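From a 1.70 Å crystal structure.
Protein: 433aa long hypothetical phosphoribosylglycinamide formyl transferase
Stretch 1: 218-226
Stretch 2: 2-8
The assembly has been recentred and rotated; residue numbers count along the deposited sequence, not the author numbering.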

ATOM      1  N   HIS B 218     -14.148   1.856 -17.009  1.00 15.00           N
ATOM      2  CA  HIS B 218     -13.953   0.460 -16.582  1.00 16.74           C
ATOM      3  C   HIS B 218     -15.264  -0.287 -16.828  1.00 17.13           C
ATOM      4  O   HIS B 218     -16.280   0.338 -17.128  1.00 22.39           O
ATOM      5  CB  HIS B 218     -13.638   0.450 -15.063  1.00 19.59           C
ATOM      6  CG  HIS B 218     -14.754   1.024 -14.226  1.00 18.89           C
ATOM      7  ND1 HIS B 218     -15.740   0.248 -13.651  1.00 20.63           N
ATOM      8  CD2 HIS B 218     -15.021   2.300 -13.859  1.00 17.08           C
ATOM      9  CE1 HIS B 218     -16.556   1.023 -12.950  1.00 18.85           C
ATOM     10  NE2 HIS B 218     -16.140   2.272 -13.059  1.00 20.63           N
ATOM     11  N   PHE B 219     -15.221  -1.613 -16.705  1.00 15.46           N
ATOM     12  CA  PHE B 219     -16.422  -2.433 -16.884  1.00 18.83           C
ATOM     13  C   PHE B 219     -17.281  -2.391 -15.639  1.00 20.28           C
ATOM     14  O   PHE B 219     -16.774  -2.342 -14.503  1.00 19.59           O
ATOM     15  CB  PHE B 219     -16.062  -3.906 -17.107  1.00 15.70           C
ATOM     16  CG  PHE B 219     -15.495  -4.195 -18.479  1.00 22.52           C
ATOM     17  CD1 PHE B 219     -16.261  -3.964 -19.635  1.00 19.30           C
ATOM     18  CD2 PHE B 219     -14.171  -4.629 -18.621  1.00 20.29           C
ATOM     19  CE1 PHE B 219     -15.715  -4.151 -20.910  1.00 23.87           C
ATOM     20  CE2 PHE B 219     -13.613  -4.817 -19.896  1.00 18.70           C
ATOM     21  CZ  PHE B 219     -14.400  -4.572 -21.050  1.00 19.74           C
ATOM     22  N   ASP B 220     -18.591  -2.392 -15.852  1.00 22.56           N
ATOM     23  CA  ASP B 220     -19.520  -2.481 -14.735  1.00 23.12           C
ATOM     24  C   ASP B 220     -19.855  -3.950 -14.599  1.00 24.75           C
ATOM     25  O   ASP B 220     -19.405  -4.800 -15.384  1.00 21.09           O
ATOM     26  CB  ASP B 220     -20.797  -1.628 -14.962  1.00 29.00           C
ATOM     27  CG  ASP B 220     -21.645  -2.079 -16.171  1.00 37.30           C
ATOM     28  OD1 ASP B 220     -21.525  -3.227 -16.664  1.00 35.51           O
ATOM     29  OD2 ASP B 220     -22.482  -1.259 -16.618  1.00 37.01           O
ATOM     30  N   GLU B 221     -20.656  -4.281 -13.587  1.00 24.97           N
ATOM     31  CA  GLU B 221     -20.981  -5.666 -13.345  1.00 25.13           C
ATOM     32  C   GLU B 221     -21.683  -6.367 -14.497  1.00 27.18           C
ATOM     33  O   GLU B 221     -21.629  -7.593 -14.603  1.00 29.48           O
ATOM     34  CB  GLU B 221     -21.818  -5.768 -12.055  1.00 28.65           C
ATOM     35  CG  GLU B 221     -21.615  -7.038 -11.301  1.00 37.34           C
ATOM     36  CD  GLU B 221     -22.346  -7.053  -9.955  1.00 40.79           C
ATOM     37  OE1 GLU B 221     -22.773  -5.974  -9.481  1.00 46.11           O
ATOM     38  OE2 GLU B 221     -22.481  -8.149  -9.372  1.00 45.93           O
ATOM     39  N   ASN B 222     -22.342  -5.598 -15.360  1.00 28.51           N
ATOM     40  CA  ASN B 222     -23.038  -6.168 -16.511  1.00 35.07           C
ATOM     41  C   ASN B 222     -22.141  -6.375 -17.714  1.00 34.64           C
ATOM     42  O   ASN B 222     -22.585  -6.877 -18.738  1.00 34.38           O
ATOM     43  CB  ASN B 222     -24.208  -5.284 -16.945  1.00 41.74           C
ATOM     44  CG  ASN B 222     -25.186  -5.051 -15.834  1.00 55.89           C
ATOM     45  OD1 ASN B 222     -25.591  -5.995 -15.143  1.00 61.68           O
ATOM     46  ND2 ASN B 222     -25.585  -3.791 -15.646  1.00 62.88           N
ATOM     47  N   GLY B 223     -20.884  -5.976 -17.617  1.00 25.58           N
ATOM     48  CA  GLY B 223     -20.019  -6.186 -18.760  1.00 22.52           C
ATOM     49  C   GLY B 223     -19.931  -5.011 -19.707  1.00 22.33           C
ATOM     50  O   GLY B 223     -19.298  -5.123 -20.734  1.00 23.53           O
ATOM     51  N   GLU B 224     -20.590  -3.900 -19.393  1.00 21.32           N
ATOM     52  CA  GLU B 224     -20.493  -2.717 -20.261  1.00 23.89           C
ATOM     53  C   GLU B 224     -19.523  -1.724 -19.664  1.00 19.54           C
ATOM     54  O   GLU B 224     -19.264  -1.742 -18.478  1.00 23.96           O
ATOM     55  CB  GLU B 224     -21.846  -2.050 -20.408  1.00 36.70           C
ATOM     56  CG  GLU B 224     -22.807  -3.010 -21.032  1.00 40.04           C
ATOM     57  CD  GLU B 224     -24.190  -2.447 -21.144  1.00 54.47           C
ATOM     58  OE1 GLU B 224     -24.543  -1.547 -20.338  1.00 56.51           O
ATOM     59  OE2 GLU B 224     -24.916  -2.930 -22.041  1.00 62.38           O
ATOM     60  N   ILE B 225     -19.025  -0.827 -20.490  1.00 18.64           N
ATOM     61  CA  ILE B 225     -18.097   0.160 -19.978  1.00 18.22           C
ATOM     62  C   ILE B 225     -18.802   1.377 -19.390  1.00 24.43           C
ATOM     63  O   ILE B 225     -19.751   1.919 -19.991  1.00 23.47           O
ATOM     64  CB  ILE B 225     -17.137   0.589 -21.082  1.00 18.60           C
ATOM     65  CG1 ILE B 225     -16.377  -0.646 -21.567  1.00 17.25           C
ATOM     66  CG2 ILE B 225     -16.196   1.710 -20.572  1.00 24.01           C
ATOM     67  CD1 ILE B 225     -15.534  -0.347 -22.782  1.00 25.24           C
ATOM     68  N   VAL B 226     -18.388   1.762 -18.185  1.00 16.08           N
ATOM     69  CA  VAL B 226     -18.920   2.973 -17.544  1.00 18.76           C
ATOM     70  C   VAL B 226     -17.763   3.879 -17.126  1.00 22.28           C
ATOM     71  O   VAL B 226     -16.590   3.469 -17.176  1.00 19.65           O
ATOM     72  CB  VAL B 226     -19.775   2.639 -16.280  1.00 20.14           C
ATOM     73  CG1 VAL B 226     -20.973   1.829 -16.679  1.00 24.16           C
ATOM     74  CG2 VAL B 226     -18.960   1.855 -15.273  1.00 20.96           C
TER
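Stretch 2 (2-8) VVMIKLR

No hydrogen bond joins the two stretches: residues 2-8, near the start of the chain, lie against the hairpin at 218-226 through packing alone. Stretch 2 forms no regular helix or strand, yet its backbone is largely extended, with M4 the one residue at helix-like angles (phi/psi -92/-9). It passes I225 and F219 first and then the turn, so that V3 lies near the strands and L7 near G223; L7 CA lies 5.4 Å from G223 CA.

The hairpin meets many of its polar needs internally. Its strands are paired by H218 N to V226 O (2.9 Å) and V226 N to H218 O (2.8 Å), and a type I turn runs from D220 to G223. D220 suits the first position because its short side chain brings the carboxylate back to the turn's amides: D220 OD1 accepts from E224 N at 3.0 Å and, weakly, from N222 N at 2.8 Å. G223 has phi/psi 94/3, where a CB would be jammed against the preceding carbonyl oxygen; glycine avoids this.

F219 is the centre of the contact. Its CB points toward stretch 2, and its broad, flat ring can meet backbone as well as side chains. L7 N lies over one face, 3.5 Å from F219 CE2, while I5 O approaches the edge, 3.6 Å from F219 CZ; F219 CE2 also comes within 3.3 Å of K6 C. At the tip of the ring, F219 CZ lies 4.0 Å from V3 CG1. The branched V3 also meets the hairpin's other strand, V3 CG2 lying 3.7 Å from I225 CD1, which the extended isoleucine side chain brings nearer.

L7 spans the other end. L7 CD1 lies 3.6 Å from F219 CB and 3.5 Å from D220 O, and L7 CD2 lies 3.6 Å from E221 O and 3.8 Å from G223 N. A forked leucine thus covers both the base of the phenylalanine and the turn backbone. K6 leads its charged end away.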

ATOM      1  N   VAL B   2     -11.442  -0.113 -30.496  1.00 25.62           N
ATOM      2  CA  VAL B   2     -12.260  -0.572 -29.331  1.00 22.47           C
ATOM      3  C   VAL B   2     -11.447  -1.416 -28.331  1.00 21.26           C
ATOM      4  O   VAL B   2     -10.366  -1.936 -28.644  1.00 23.15           O
ATOM      5  CB  VAL B   2     -13.516  -1.405 -29.781  1.00 24.61           C
ATOM      6  CG1 VAL B   2     -14.300  -0.576 -30.850  1.00 22.77           C
ATOM      7  CG2 VAL B   2     -13.113  -2.743 -30.349  1.00 25.97           C
ATOM      8  N   VAL B   3     -11.983  -1.526 -27.119  1.00 16.07           N
ATOM      9  CA  VAL B   3     -11.353  -2.317 -26.040  1.00 18.83           C
ATOM     10  C   VAL B   3     -11.299  -3.796 -26.427  1.00 21.51           C
ATOM     11  O   VAL B   3     -12.337  -4.404 -26.750  1.00 18.16           O
ATOM     12  CB  VAL B   3     -12.178  -2.159 -24.742  1.00 16.96           C
ATOM     13  CG1 VAL B   3     -11.712  -3.147 -23.679  1.00 15.53           C
ATOM     14  CG2 VAL B   3     -12.126  -0.726 -24.241  1.00 17.77           C
ATOM     15  N   MET B   4     -10.108  -4.400 -26.374  1.00 17.19           N
ATOM     16  CA  MET B   4      -9.959  -5.785 -26.786  1.00 20.17           C
ATOM     17  C   MET B   4     -10.106  -6.813 -25.696  1.00 19.26           C
ATOM     18  O   MET B   4     -10.138  -7.998 -26.021  1.00 20.61           O
ATOM     19  CB  MET B   4      -8.618  -5.996 -27.507  1.00 21.67           C
ATOM     20  CG  MET B   4      -7.398  -5.840 -26.575  1.00 17.59           C
ATOM     21  SD  MET B   4      -5.919  -6.195 -27.625  1.00 22.81           S
ATOM     22  CE  MET B   4      -5.926  -4.696 -28.605  1.00 19.83           C
ATOM     23  N   ILE B   5     -10.175  -6.398 -24.409  1.00 14.86           N
ATOM     24  CA  ILE B   5     -10.368  -7.387 -23.362  1.00 13.87           C
ATOM     25  C   ILE B   5     -11.856  -7.335 -22.918  1.00 21.19           C
ATOM     26  O   ILE B   5     -12.635  -6.603 -23.492  1.00 22.75           O
ATOM     27  CB  ILE B   5      -9.491  -7.127 -22.120  1.00 17.83           C
ATOM     28  CG1 ILE B   5      -9.801  -5.753 -21.503  1.00 18.15           C
ATOM     29  CG2 ILE B   5      -7.990  -7.143 -22.528  1.00 19.15           C
ATOM     30  CD1 ILE B   5      -9.280  -5.638 -20.000  1.00 17.81           C
ATOM     31  N   LYS B   6     -12.230  -8.145 -21.940  1.00 17.56           N
ATOM     32  CA  LYS B   6     -13.604  -8.145 -21.465  1.00 22.14           C
ATOM     33  C   LYS B   6     -13.633  -8.149 -19.947  1.00 23.24           C
ATOM     34  O   LYS B   6     -12.595  -8.210 -19.274  1.00 19.07           O
ATOM     35  CB  LYS B   6     -14.337  -9.363 -21.976  1.00 21.41           C
ATOM     36  CG  LYS B   6     -13.659 -10.664 -21.551  1.00 25.69           C
ATOM     37  CD  LYS B   6     -14.225 -11.829 -22.357  1.00 43.43           C
ATOM     38  CE  LYS B   6     -13.413 -13.093 -22.135  1.00 51.59           C
ATOM     39  NZ  LYS B   6     -13.481 -13.485 -20.704  1.00 52.27           N
ATOM     40  N   LEU B   7     -14.839  -8.070 -19.405  1.00 20.38           N
ATOM     41  CA  LEU B   7     -15.026  -8.084 -17.946  1.00 20.06           C
ATOM     42  C   LEU B   7     -14.379  -9.363 -17.404  1.00 19.60           C
ATOM     43  O   LEU B   7     -14.586 -10.497 -17.927  1.00 18.72           O
ATOM     44  CB  LEU B   7     -16.555  -8.053 -17.640  1.00 16.98           C
ATOM     45  CG  LEU B   7     -16.975  -8.223 -16.166  1.00 17.49           C
ATOM     46  CD1 LEU B   7     -16.674  -7.000 -15.352  1.00 17.40           C
ATOM     47  CD2 LEU B   7     -18.489  -8.483 -16.121  1.00 22.33           C
ATOM     48  N   ARG B   8     -13.574  -9.184 -16.347  1.00 16.19           N
ATOM     49  CA  ARG B   8     -12.814 -10.257 -15.717  1.00 17.81           C
ATOM     50  C   ARG B   8     -13.388 -10.726 -14.390  1.00 15.72           C
ATOM     51  O   ARG B   8     -13.653  -9.913 -13.503  1.00 16.52           O
ATOM     52  CB  ARG B   8     -11.366  -9.750 -15.482  1.00 15.56           C
ATOM     53  CG  ARG B   8     -10.525 -10.736 -14.736  1.00 14.78           C
ATOM     54  CD  ARG B   8      -9.086 -10.165 -14.599  1.00 15.49           C
ATOM     55  NE  ARG B   8      -8.381 -10.230 -15.901  1.00 14.07           N
ATOM     56  CZ  ARG B   8      -7.846 -11.346 -16.407  1.00 15.76           C
ATOM     57  NH1 ARG B   8      -7.909 -12.529 -15.742  1.00 15.24           N
ATOM     58  NH2 ARG B   8      -7.268 -11.288 -17.594  1.00 15.77           N
TER